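Local coordinates for uncharacterized protein DSY3957 (Desulfitobacterium hafniense, PDB 3HXL), which probably forms the subunit of a contractile sheath around the tail tube of a phage-like particle, at residues P239-Y243 with E244-S248; T315-N319 with Q320-E324; I347-L350 with D351-N355; N388-D392 with I393-K397. All coordinates share one frame; numbering follows the deposited sequence.

Contact 1. Residues P239-Y243 with E244-S248; sequences PAADY and EGVIS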
loop_
_atom_site.group_PDB
_atom_site.type_symbol
_atom_site.label_atom_id
_atom_site.label_comp_id
_atom_site.label_asym_id
_atom_site.label_seq_id
_atom_site.Cartn_x
_atom_site.Cartn_y
_atom_site.Cartn_z
ATOM N N PRO A 239 -3.471 6.648 -18.873
ATOM C CA PRO A 239 -2.171 6.713 -19.540
ATOM C C PRO A 239 -1.739 8.160 -19.787
ATOM O O PRO A 239 -0.569 8.431 -20.053
ATOM C CB PRO A 239 -2.409 5.939 -20.831
ATOM C CG PRO A 239 -3.854 6.188 -21.110
ATOM C CD PRO A 239 -4.479 6.026 -19.750
ATOM N N ALA A 240 -2.686 9.089 -19.681
ATOM C CA ALA A 240 -2.384 10.502 -19.899
ATOM C C ALA A 240 -1.329 11.026 -18.922
ATOM O O ALA A 240 -0.730 12.085 -19.148
ATOM C CB ALA A 240 -3.672 11.343 -19.790
ATOM N N ALA A 241 -1.108 10.294 -17.834
ATOM C CA ALA A 241 -0.119 10.691 -16.834
ATOM C C ALA A 241 1.271 10.839 -17.471
ATOM O O ALA A 241 2.049 11.713 -17.081
ATOM C CB ALA A 241 -0.071 9.650 -15.696
ATOM N N ASP A 242 1.573 9.967 -18.434
ATOM C CA ASP A 242 2.849 9.981 -19.162
ATOM C C ASP A 242 4.021 10.279 -18.226
ATOM O O ASP A 242 4.838 11.169 -18.479
ATOM C CB ASP A 242 2.762 11.020 -20.294
ATOM C CG ASP A 242 4.002 11.051 -21.180
ATOM O OD1 ASP A 242 4.728 10.037 -21.255
ATOM O OD2 ASP A 242 4.233 12.099 -21.827
ATOM N N TYR A 243 4.096 9.508 -17.145
ATOM C CA TYR A 243 5.127 9.684 -16.136
ATOM C C TYR A 243 5.531 8.327 -15.546
ATOM O O TYR A 243 4.669 7.486 -15.279
ATOM C CB TYR A 243 4.585 10.610 -15.049
ATOM C CG TYR A 243 5.558 10.887 -13.927
ATOM C CD1 TYR A 243 6.819 11.420 -14.191
ATOM C CD2 TYR A 243 5.221 10.605 -12.602
ATOM C CE1 TYR A 243 7.726 11.664 -13.163
ATOM C CE2 TYR A 243 6.123 10.847 -11.562
ATOM C CZ TYR A 243 7.372 11.375 -11.859
ATOM O OH TYR A 243 8.277 11.601 -10.860
ATOM N N GLU A 244 6.834 8.123 -15.351
ATOM C CA GLU A 244 7.351 6.852 -14.816
ATOM C C GLU A 244 6.897 6.563 -13.389
ATOM O O GLU A 244 7.016 5.433 -12.901
ATOM C CB GLU A 244 8.889 6.822 -14.866
ATOM C CG GLU A 244 9.578 7.850 -13.971
ATOM C CD GLU A 244 9.869 9.156 -14.702
ATOM O OE1 GLU A 244 9.238 9.405 -15.751
ATOM O OE2 GLU A 244 10.726 9.925 -14.224
ATOM N N GLY A 245 6.374 7.580 -12.716
ATOM C CA GLY A 245 5.914 7.381 -11.357
ATOM C C GLY A 245 4.480 6.886 -11.305
ATOM O O GLY A 245 3.946 6.632 -10.229
ATOM N N VAL A 246 3.853 6.735 -12.469
ATOM C CA VAL A 246 2.463 6.285 -12.519
ATOM C C VAL A 246 2.227 5.062 -13.401
ATOM O O VAL A 246 2.628 5.036 -14.558
ATOM C CB VAL A 246 1.529 7.409 -13.036
ATOM C CG1 VAL A 246 0.103 6.895 -13.136
ATOM C CG2 VAL A 246 1.605 8.612 -12.116
ATOM N N ILE A 247 1.580 4.045 -12.840
ATOM C CA ILE A 247 1.251 2.846 -13.598
ATOM C C ILE A 247 -0.248 2.907 -13.860
ATOM O O ILE A 247 -1.029 3.199 -12.954
ATOM C CB ILE A 247 1.580 1.554 -12.801
ATOM C CG1 ILE A 247 3.097 1.448 -12.600
ATOM C CG2 ILE A 247 1.046 0.335 -13.547
ATOM C CD1 ILE A 247 3.520 0.410 -11.549
ATOM N N SER A 248 -0.647 2.652 -15.101
ATOM C CA SER A 248 -2.064 2.695 -15.475
ATOM C C SER A 248 -2.612 1.336 -15.908
ATOM O O SER A 248 -2.288 0.839 -16.987
ATOM C CB SER A 248 -2.276 3.705 -16.611
ATOM O OG SER A 248 -3.645 3.800 -16.970
HETATM O O HOH W 1 11.030 9.911 -11.324
#
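Tyr243 and Val246 are joined by a backbone hydrogen bond, Val246 N to Tyr243 O at 3.0 Å, which closes a type I beta turn. The tyrosine ring lies against the turn itself: Gly245 N sits 3.2 Å above one face, displaced toward the rim on the CD2-CE2 side, and Gly245 CA is close to the same two ring carbons. With CG anti to the backbone N (chi1 -180°), the ring lies over the Glu244-Gly245 peptide.

The turn ends the loop that follows strand 232-236 and leads into strand 246-255, its parallel neighbour in the mixed sheet; helix 210-227 packs beside it. Both segments belong to the subtilisin-like region of the sheath protein.

Polar groups gather at the far end of the ring. The Glu244 chain bends at chi2 (-92°), bringing its carboxylate close to CD1 and CE1, OE2 3.6 Å from CE1, with the ring and carboxylate planes 42° apart. One water bridges Tyr243 OH and Glu244 OE2, donating to both, at 2.9 Å from OE2. The hydroxyl also bonds Asp225, and OE1 makes a salt bridge to Lys337.

Apolar contact falls to Val246, whose two methyls divide between two partners: CG1 meets Ala241 CB at 3.8 Å, while CG2 lies 4.2 Å from Tyr243 CD2. Further along the strand, Ser248 OG, bonded to Tyr238 N, rests against the Pro239 ring at CD, 3.7 Å away.

Contact 2. Residues T315-N319 with Q320-E324; sequences TASDN and QALVE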
loop_
_atom_site.group_PDB
_atom_site.type_symbol
_atom_site.label_atom_id
_atom_site.label_comp_id
_atom_site.label_asym_id
_atom_site.label_seq_id
_atom_site.Cartn_x
_atom_site.Cartn_y
_atom_site.Cartn_z
ATOM N N THR A 315 -3.426 -10.212 -20.151
ATOM C CA THR A 315 -3.774 -10.979 -21.338
ATOM C C THR A 315 -4.028 -12.415 -20.890
ATOM O O THR A 315 -3.262 -12.971 -20.095
ATOM C CB THR A 315 -2.623 -10.952 -22.379
ATOM O OG1 THR A 315 -2.384 -9.598 -22.790
ATOM C CG2 THR A 315 -2.980 -11.794 -23.600
ATOM N N ALA A 316 -5.112 -13.004 -21.383
ATOM C CA ALA A 316 -5.465 -14.374 -21.012
ATOM C C ALA A 316 -4.592 -15.383 -21.749
ATOM O O ALA A 316 -4.323 -15.225 -22.937
ATOM C CB ALA A 316 -6.937 -14.636 -21.318
ATOM N N SER A 317 -4.153 -16.416 -21.037
ATOM C CA SER A 317 -3.310 -17.453 -21.623
ATOM C C SER A 317 -3.267 -18.685 -20.725
ATOM O O SER A 317 -2.971 -18.576 -19.538
ATOM C CB SER A 317 -1.892 -16.917 -21.829
ATOM O OG SER A 317 -1.005 -17.947 -22.239
ATOM N N ASP A 318 -3.582 -19.848 -21.286
ATOM C CA ASP A 318 -3.553 -21.098 -20.525
ATOM C C ASP A 318 -4.323 -20.981 -19.199
ATOM O O ASP A 318 -3.846 -21.414 -18.149
ATOM C CB ASP A 318 -2.094 -21.495 -20.258
ATOM C CG ASP A 318 -1.952 -22.903 -19.701
ATOM O OD1 ASP A 318 -2.412 -23.858 -20.367
ATOM O OD2 ASP A 318 -1.371 -23.055 -18.600
ATOM N N ASN A 319 -5.514 -20.394 -19.268
ATOM C CA ASN A 319 -6.381 -20.207 -18.107
ATOM C C ASN A 319 -5.784 -19.332 -17.010
ATOM O O ASN A 319 -6.037 -19.543 -15.819
ATOM C CB ASN A 319 -6.787 -21.559 -17.515
ATOM C CG ASN A 319 -7.531 -22.426 -18.510
ATOM O OD1 ASN A 319 -8.519 -21.996 -19.108
ATOM N ND2 ASN A 319 -7.061 -23.655 -18.693
ATOM N N GLN A 320 -4.994 -18.345 -17.417
ATOM C CA GLN A 320 -4.388 -17.415 -16.477
ATOM C C GLN A 320 -4.454 -16.004 -17.051
ATOM O O GLN A 320 -4.640 -15.824 -18.252
ATOM C CB GLN A 320 -2.929 -17.788 -16.207
ATOM C CG GLN A 320 -2.737 -19.170 -15.603
ATOM C CD GLN A 320 -1.300 -19.421 -15.190
ATOM O OE1 GLN A 320 -0.369 -19.189 -15.966
ATOM N NE2 GLN A 320 -1.108 -19.904 -13.962
ATOM N N ALA A 321 -4.320 -15.015 -16.174
ATOM C CA ALA A 321 -4.327 -13.611 -16.566
ATOM C C ALA A 321 -2.882 -13.151 -16.414
ATOM O O ALA A 321 -2.428 -12.883 -15.306
ATOM C CB ALA A 321 -5.234 -12.811 -15.636
ATOM N N LEU A 322 -2.150 -13.081 -17.516
ATOM C CA LEU A 322 -0.758 -12.668 -17.450
ATOM C C LEU A 322 -0.548 -11.185 -17.696
ATOM O O LEU A 322 -1.267 -10.569 -18.481
ATOM C CB LEU A 322 0.069 -13.462 -18.457
ATOM C CG LEU A 322 0.539 -14.865 -18.050
ATOM C CD1 LEU A 322 -0.532 -15.610 -17.292
ATOM C CD2 LEU A 322 0.960 -15.618 -19.298
ATOM N N VAL A 323 0.429 -10.614 -17.001
ATOM C CA VAL A 323 0.767 -9.213 -17.196
ATOM C C VAL A 323 1.432 -9.203 -18.566
ATOM O O VAL A 323 2.431 -9.897 -18.778
ATOM C CB VAL A 323 1.773 -8.717 -16.130
ATOM C CG1 VAL A 323 2.272 -7.321 -16.490
ATOM C CG2 VAL A 323 1.097 -8.688 -14.760
ATOM N N GLU A 324 0.877 -8.435 -19.497
ATOM C CA GLU A 324 1.434 -8.369 -20.848
ATOM C C GLU A 324 2.853 -7.831 -20.782
ATOM O O GLU A 324 3.797 -8.465 -21.260
ATOM C CB GLU A 324 0.564 -7.468 -21.737
ATOM C CG GLU A 324 1.028 -7.343 -23.194
ATOM C CD GLU A 324 1.004 -8.664 -23.961
ATOM O OE1 GLU A 324 0.077 -9.474 -23.746
ATOM O OE2 GLU A 324 1.906 -8.883 -24.797
HETATM O O HOH W 2 -0.521 -19.397 -18.493
#
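Thr315 gives its hydroxyl proton to Glu324, OG1 to OE1 at 2.6 Å, a short bond that uses the anti lone pair of the carboxylate oxygen. The glutamate chain is bent at chi2 (63°) and curls back to the threonine, so that OE1 also lies near Thr315 CB. On the threonine side, OG1 stands beside its own backbone N, opposite the carbonyl carbon (chi1 -61°), with the methyl CG2 on another branch, more distant from the carboxylate. The main chains of Thr315 and Leu322 are tied by a pair of bonds: Thr315 N to Leu322 O at 2.8 Å and Leu322 N to Thr315 O at 2.8 Å.

These bonds hold a beta hairpin with a two-residue loop, strands 314-317 and 320-323, whose chain reverses in a type I' turn with Asp318 and Asn319 at its corners, both at positive phi. At the turn Ser317 N donates to Gln320 O at 2.9 Å, whereas the return bond, Gln320 N to Ser317 O, is more bent (130° at the hydrogen). Ser317 O takes a further bond from a water that also donates to Gln320 OE1, linking the amide to the turn.

Next to the Thr315-Leu322 pair, Ala316 and Ala321 form a non-hydrogen-bonded pair, and Ala316 CA makes a CH···O contact of 3.2 Å with Gln320 O. On the face that carries Thr315, Ser317, Gln320 and Leu322, a methyl of Leu322, CD2, touches Ser317 CB at 4.0 Å. Helix 300-308 packs against the open end of the hairpin, Ile303 meeting both Thr315 and Glu324.

Contact 3. Residues I347-L350 with D351-N355; sequences IRVL and DGINN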
loop_
_atom_site.group_PDB
_atom_site.type_symbol
_atom_site.label_atom_id
_atom_site.label_comp_id
_atom_site.label_asym_id
_atom_site.label_seq_id
_atom_site.Cartn_x
_atom_site.Cartn_y
_atom_site.Cartn_z
ATOM N N ILE A 347 12.721 1.022 -12.889
ATOM C CA ILE A 347 12.364 1.996 -11.867
ATOM C C ILE A 347 12.693 1.464 -10.464
ATOM O O ILE A 347 13.164 2.214 -9.607
ATOM C CB ILE A 347 10.861 2.367 -11.949
ATOM C CG1 ILE A 347 10.574 3.059 -13.284
ATOM C CG2 ILE A 347 10.478 3.297 -10.797
ATOM C CD1 ILE A 347 11.467 4.261 -13.575
ATOM N N ARG A 348 12.447 0.177 -10.223
ATOM C CA ARG A 348 12.760 -0.394 -8.914
ATOM C C ARG A 348 14.251 -0.331 -8.607
ATOM O O ARG A 348 14.643 -0.002 -7.486
ATOM C CB ARG A 348 12.287 -1.853 -8.805
ATOM C CG ARG A 348 10.777 -2.023 -8.595
ATOM C CD ARG A 348 10.395 -3.494 -8.307
ATOM N NE ARG A 348 10.213 -4.323 -9.502
ATOM C CZ ARG A 348 9.165 -4.243 -10.321
ATOM N NH1 ARG A 348 8.200 -3.359 -10.087
ATOM N NH2 ARG A 348 9.065 -5.063 -11.358
ATOM N N VAL A 349 15.093 -0.643 -9.584
ATOM C CA VAL A 349 16.524 -0.597 -9.313
ATOM C C VAL A 349 17.010 0.837 -9.101
ATOM O O VAL A 349 17.815 1.099 -8.201
ATOM C CB VAL A 349 17.346 -1.284 -10.423
ATOM C CG1 VAL A 349 17.018 -0.699 -11.772
ATOM C CG2 VAL A 349 18.834 -1.136 -10.116
ATOM N N LEU A 350 16.503 1.768 -9.902
ATOM C CA LEU A 350 16.898 3.163 -9.769
ATOM C C LEU A 350 16.339 3.786 -8.491
ATOM O O LEU A 350 17.037 4.552 -7.815
ATOM C CB LEU A 350 16.452 3.963 -10.994
ATOM C CG LEU A 350 17.077 3.535 -12.324
ATOM C CD1 LEU A 350 16.690 4.537 -13.400
ATOM C CD2 LEU A 350 18.603 3.474 -12.197
ATOM N N ASP A 351 15.088 3.474 -8.151
ATOM C CA ASP A 351 14.509 4.006 -6.918
ATOM C C ASP A 351 15.284 3.411 -5.742
ATOM O O ASP A 351 15.471 4.058 -4.706
ATOM C CB ASP A 351 13.018 3.649 -6.801
ATOM C CG ASP A 351 12.147 4.424 -7.781
ATOM O OD1 ASP A 351 12.682 5.273 -8.527
ATOM O OD2 ASP A 351 10.917 4.180 -7.805
ATOM N N GLY A 352 15.740 2.172 -5.908
ATOM C CA GLY A 352 16.508 1.525 -4.855
ATOM C C GLY A 352 17.823 2.246 -4.634
ATOM O O GLY A 352 18.247 2.469 -3.497
ATOM N N ILE A 353 18.480 2.608 -5.731
ATOM C CA ILE A 353 19.747 3.324 -5.651
ATOM C C ILE A 353 19.509 4.651 -4.949
ATOM O O ILE A 353 20.254 5.037 -4.046
ATOM C CB ILE A 353 20.325 3.587 -7.052
ATOM C CG1 ILE A 353 20.838 2.275 -7.653
ATOM C CG2 ILE A 353 21.445 4.621 -6.978
ATOM C CD1 ILE A 353 21.332 2.408 -9.081
ATOM N N ASN A 354 18.458 5.346 -5.368
ATOM C CA ASN A 354 18.121 6.634 -4.771
ATOM C C ASN A 354 17.835 6.511 -3.281
ATOM O O ASN A 354 18.551 7.069 -2.454
ATOM C CB ASN A 354 16.885 7.232 -5.436
ATOM C CG ASN A 354 16.536 8.595 -4.870
ATOM O OD1 ASN A 354 16.989 9.621 -5.374
ATOM N ND2 ASN A 354 15.752 8.609 -3.800
ATOM N N ASN A 355 16.772 5.782 -2.953
ATOM C CA ASN A 355 16.363 5.599 -1.567
ATOM C C ASN A 355 17.471 5.044 -0.677
ATOM O O ASN A 355 17.691 5.550 0.423
ATOM C CB ASN A 355 15.130 4.699 -1.501
ATOM C CG ASN A 355 13.898 5.355 -2.107
ATOM O OD1 ASN A 355 12.899 4.684 -2.393
ATOM N ND2 ASN A 355 13.957 6.672 -2.296
#
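Asp351 reaches back over the preceding helical turn to Ile347. Its CB lies 3.2 Å from Ile347 O, the oxygen that accepts Asp351 N at 2.7 Å. CG stands beside the backbone N (chi1 -72°), which carries the carboxylate back along the helix and sets CG 3.0 Å from the same carbonyl oxygen. At the tip both oxygens approach Ile347 O as fellow acceptors, OD1 at 3.3 Å, and OD2 also meets the Ile347 methyl CG2 at 3.2 Å. That methyl is anti to its own backbone N, on the side facing the carboxylate. OD2 is also salt-bridged to Arg224, near the end of helix 210-227.

On another side of helix 344-364, Ile353 CG1 rests 3.3 Å from Val349 O, and its CD1 is 4.3 Å from Leu350 CD2. The regular i to i+4 bonds continue through Gly352, Ile353 and Asn354.

The buried carboxylate is crowded by a carbonyl oxygen and a methyl group, and its OD2 is paired with Arg224 on another helix; the arginine would be expected to offset the nearby carbonyl dipole and favour the charged form. Through Arg224 this C-terminal-domain helix is tied to the subtilisin-like region.

Contact 4. Residues N388-D392 with I393-K397; sequences NTLQD and IDAIK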
loop_
_atom_site.group_PDB
_atom_site.type_symbol
_atom_site.label_atom_id
_atom_site.label_comp_id
_atom_site.label_asym_id
_atom_site.label_seq_id
_atom_site.Cartn_x
_atom_site.Cartn_y
_atom_site.Cartn_z
ATOM N N ASN A 388 28.188 -3.520 -6.379
ATOM C CA ASN A 388 28.575 -4.912 -6.574
ATOM C C ASN A 388 27.485 -5.838 -6.045
ATOM O O ASN A 388 27.245 -6.907 -6.605
ATOM C CB ASN A 388 29.911 -5.210 -5.884
ATOM C CG ASN A 388 31.092 -4.663 -6.660
ATOM O OD1 ASN A 388 31.096 -4.681 -7.894
ATOM N ND2 ASN A 388 32.106 -4.189 -5.947
ATOM N N THR A 389 26.822 -5.421 -4.971
ATOM C CA THR A 389 25.746 -6.215 -4.387
ATOM C C THR A 389 24.566 -6.300 -5.354
ATOM O O THR A 389 23.904 -7.336 -5.452
ATOM C CB THR A 389 25.267 -5.605 -3.056
ATOM O OG1 THR A 389 26.359 -5.574 -2.132
ATOM C CG2 THR A 389 24.134 -6.429 -2.461
ATOM N N LEU A 390 24.302 -5.206 -6.067
ATOM C CA LEU A 390 23.210 -5.185 -7.035
ATOM C C LEU A 390 23.539 -6.115 -8.194
ATOM O O LEU A 390 22.662 -6.784 -8.739
ATOM C CB LEU A 390 22.983 -3.767 -7.575
ATOM C CG LEU A 390 22.241 -2.778 -6.673
ATOM C CD1 LEU A 390 22.143 -1.422 -7.360
ATOM C CD2 LEU A 390 20.844 -3.317 -6.383
ATOM N N GLN A 391 24.812 -6.153 -8.571
ATOM C CA GLN A 391 25.238 -7.008 -9.669
ATOM C C GLN A 391 25.182 -8.476 -9.260
ATOM O O GLN A 391 24.865 -9.339 -10.080
ATOM C CB GLN A 391 26.653 -6.633 -10.105
ATOM C CG GLN A 391 27.141 -7.377 -11.334
ATOM C CD GLN A 391 28.438 -6.806 -11.864
ATOM O OE1 GLN A 391 29.429 -6.709 -11.138
ATOM N NE2 GLN A 391 28.439 -6.420 -13.135
ATOM N N ASP A 392 25.480 -8.754 -7.993
ATOM C CA ASP A 392 25.450 -10.124 -7.487
ATOM C C ASP A 392 24.043 -10.710 -7.493
ATOM O O ASP A 392 23.871 -11.916 -7.676
ATOM C CB ASP A 392 26.004 -10.201 -6.063
ATOM C CG ASP A 392 27.483 -9.886 -5.991
ATOM O OD1 ASP A 392 28.221 -10.252 -6.933
ATOM O OD2 ASP A 392 27.911 -9.286 -4.982
ATOM N N ILE A 393 23.038 -9.865 -7.270
ATOM C CA ILE A 393 21.656 -10.333 -7.264
ATOM C C ILE A 393 21.039 -10.179 -8.639
ATOM O O ILE A 393 19.822 -10.281 -8.800
ATOM C CB ILE A 393 20.778 -9.566 -6.258
ATOM C CG1 ILE A 393 20.644 -8.101 -6.682
ATOM C CG2 ILE A 393 21.372 -9.680 -4.859
ATOM C CD1 ILE A 393 19.627 -7.336 -5.866
ATOM N N ASP A 394 21.893 -9.926 -9.625
ATOM C CA ASP A 394 21.470 -9.766 -11.008
ATOM C C ASP A 394 20.479 -8.617 -11.236
ATOM O O ASP A 394 19.566 -8.732 -12.060
ATOM C CB ASP A 394 20.873 -11.083 -11.527
ATOM C CG ASP A 394 21.867 -12.237 -11.476
ATOM O OD1 ASP A 394 22.961 -12.116 -12.072
ATOM O OD2 ASP A 394 21.553 -13.271 -10.844
ATOM N N ALA A 395 20.657 -7.521 -10.499
ATOM C CA ALA A 395 19.805 -6.337 -10.651
ATOM C C ALA A 395 20.428 -5.474 -11.748
ATOM O O ALA A 395 19.726 -4.826 -12.526
ATOM C CB ALA A 395 19.726 -5.560 -9.339
ATOM N N ILE A 396 21.759 -5.463 -11.793
ATOM C CA ILE A 396 22.488 -4.722 -12.814
ATOM C C ILE A 396 23.553 -5.641 -13.386
ATOM O O ILE A 396 23.803 -6.720 -12.851
ATOM C CB ILE A 396 23.189 -3.464 -12.255
ATOM C CG1 ILE A 396 24.250 -3.868 -11.226
ATOM C CG2 ILE A 396 22.147 -2.524 -11.637
ATOM C CD1 ILE A 396 25.114 -2.712 -10.742
ATOM N N LYS A 397 24.188 -5.210 -14.466
ATOM C CA LYS A 397 25.217 -6.016 -15.093
ATOM C C LYS A 397 26.327 -5.149 -15.644
ATOM O O LYS A 397 26.182 -3.934 -15.764
ATOM C CB LYS A 397 24.605 -6.845 -16.222
ATOM C CG LYS A 397 23.843 -6.010 -17.238
ATOM C CD LYS A 397 23.063 -6.892 -18.195
ATOM C CE LYS A 397 22.296 -6.062 -19.209
ATOM N NZ LYS A 397 23.212 -5.249 -20.050
#
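Leu390 O takes the signature bond of a Schellman motif, Ala395 N at 2.8 Å, nearly along the C=O axis, and so helix 373-392 stops here. The companion bond runs from Asp394 N to Gln391 O at 3.1 Å, its donor high above the carbonyl plane. Asp394, at positive phi, is the C' residue that turns the chain back. Ile396 N adds a weak, longer bond to Leu390 O, which therefore has two backbone donors, and Ile393 N still bonds Thr389 O in helical fashion.

Carbonyl oxygens also meet carbon: Ile393 places CG1 3.2 Å from Leu390 O, and a CH···O contact joins Gln391 CA to Ile396 O.

Apolar contacts wrap the reversed chain around the last turn. Ile396 lays CG1 alongside the helix, 3.9 Å from Leu390 CB and 3.8 Å from Gln391 CB. Its CG1 lies between backbone N and carbonyl carbon (chi1 63°), directing the branch back against the helix, with CD1 running on beside Leu390. At the other end of the leucine, CD2 meets Ala395 CB at 3.9 Å and Ile393 CD1 at 4.2 Å.

Beyond the cap, the chain runs toward strand 405-408, with Ala395 and Lys397 bonded through their backbones to Val425 and Trp423; the lysine makes a cation-pi contact with the Trp423 ring. Helix 344-364 packs against the reversed end, Ile353 on Leu390 and Val349 on Ile396.

The four contacts follow one another along the chain, contacts 1 and 2 in the subtilisin-like region and contacts 3 and 4 in the C-terminal domain. Contact 1 leads into strand 246-255 of the mixed sheet; contact 2 is a separate hairpin, its centre 23 Å away, with nearest atoms about 8 Å apart. Contacts 3 and 4 have centres 13 Å apart and touch where helices 344-364 and 373-392 pack. Glu244 CB meets Ile347 CD1 at 3.9 Å, so contact 1 touches contact 3 across the boundary of the two regions. Contact 4 has its nearest atoms about 16 Å from contact 1 and about 18 Å from contact 2. The C-terminal helices thus pack on the subtilisin-like region through helix 344-364.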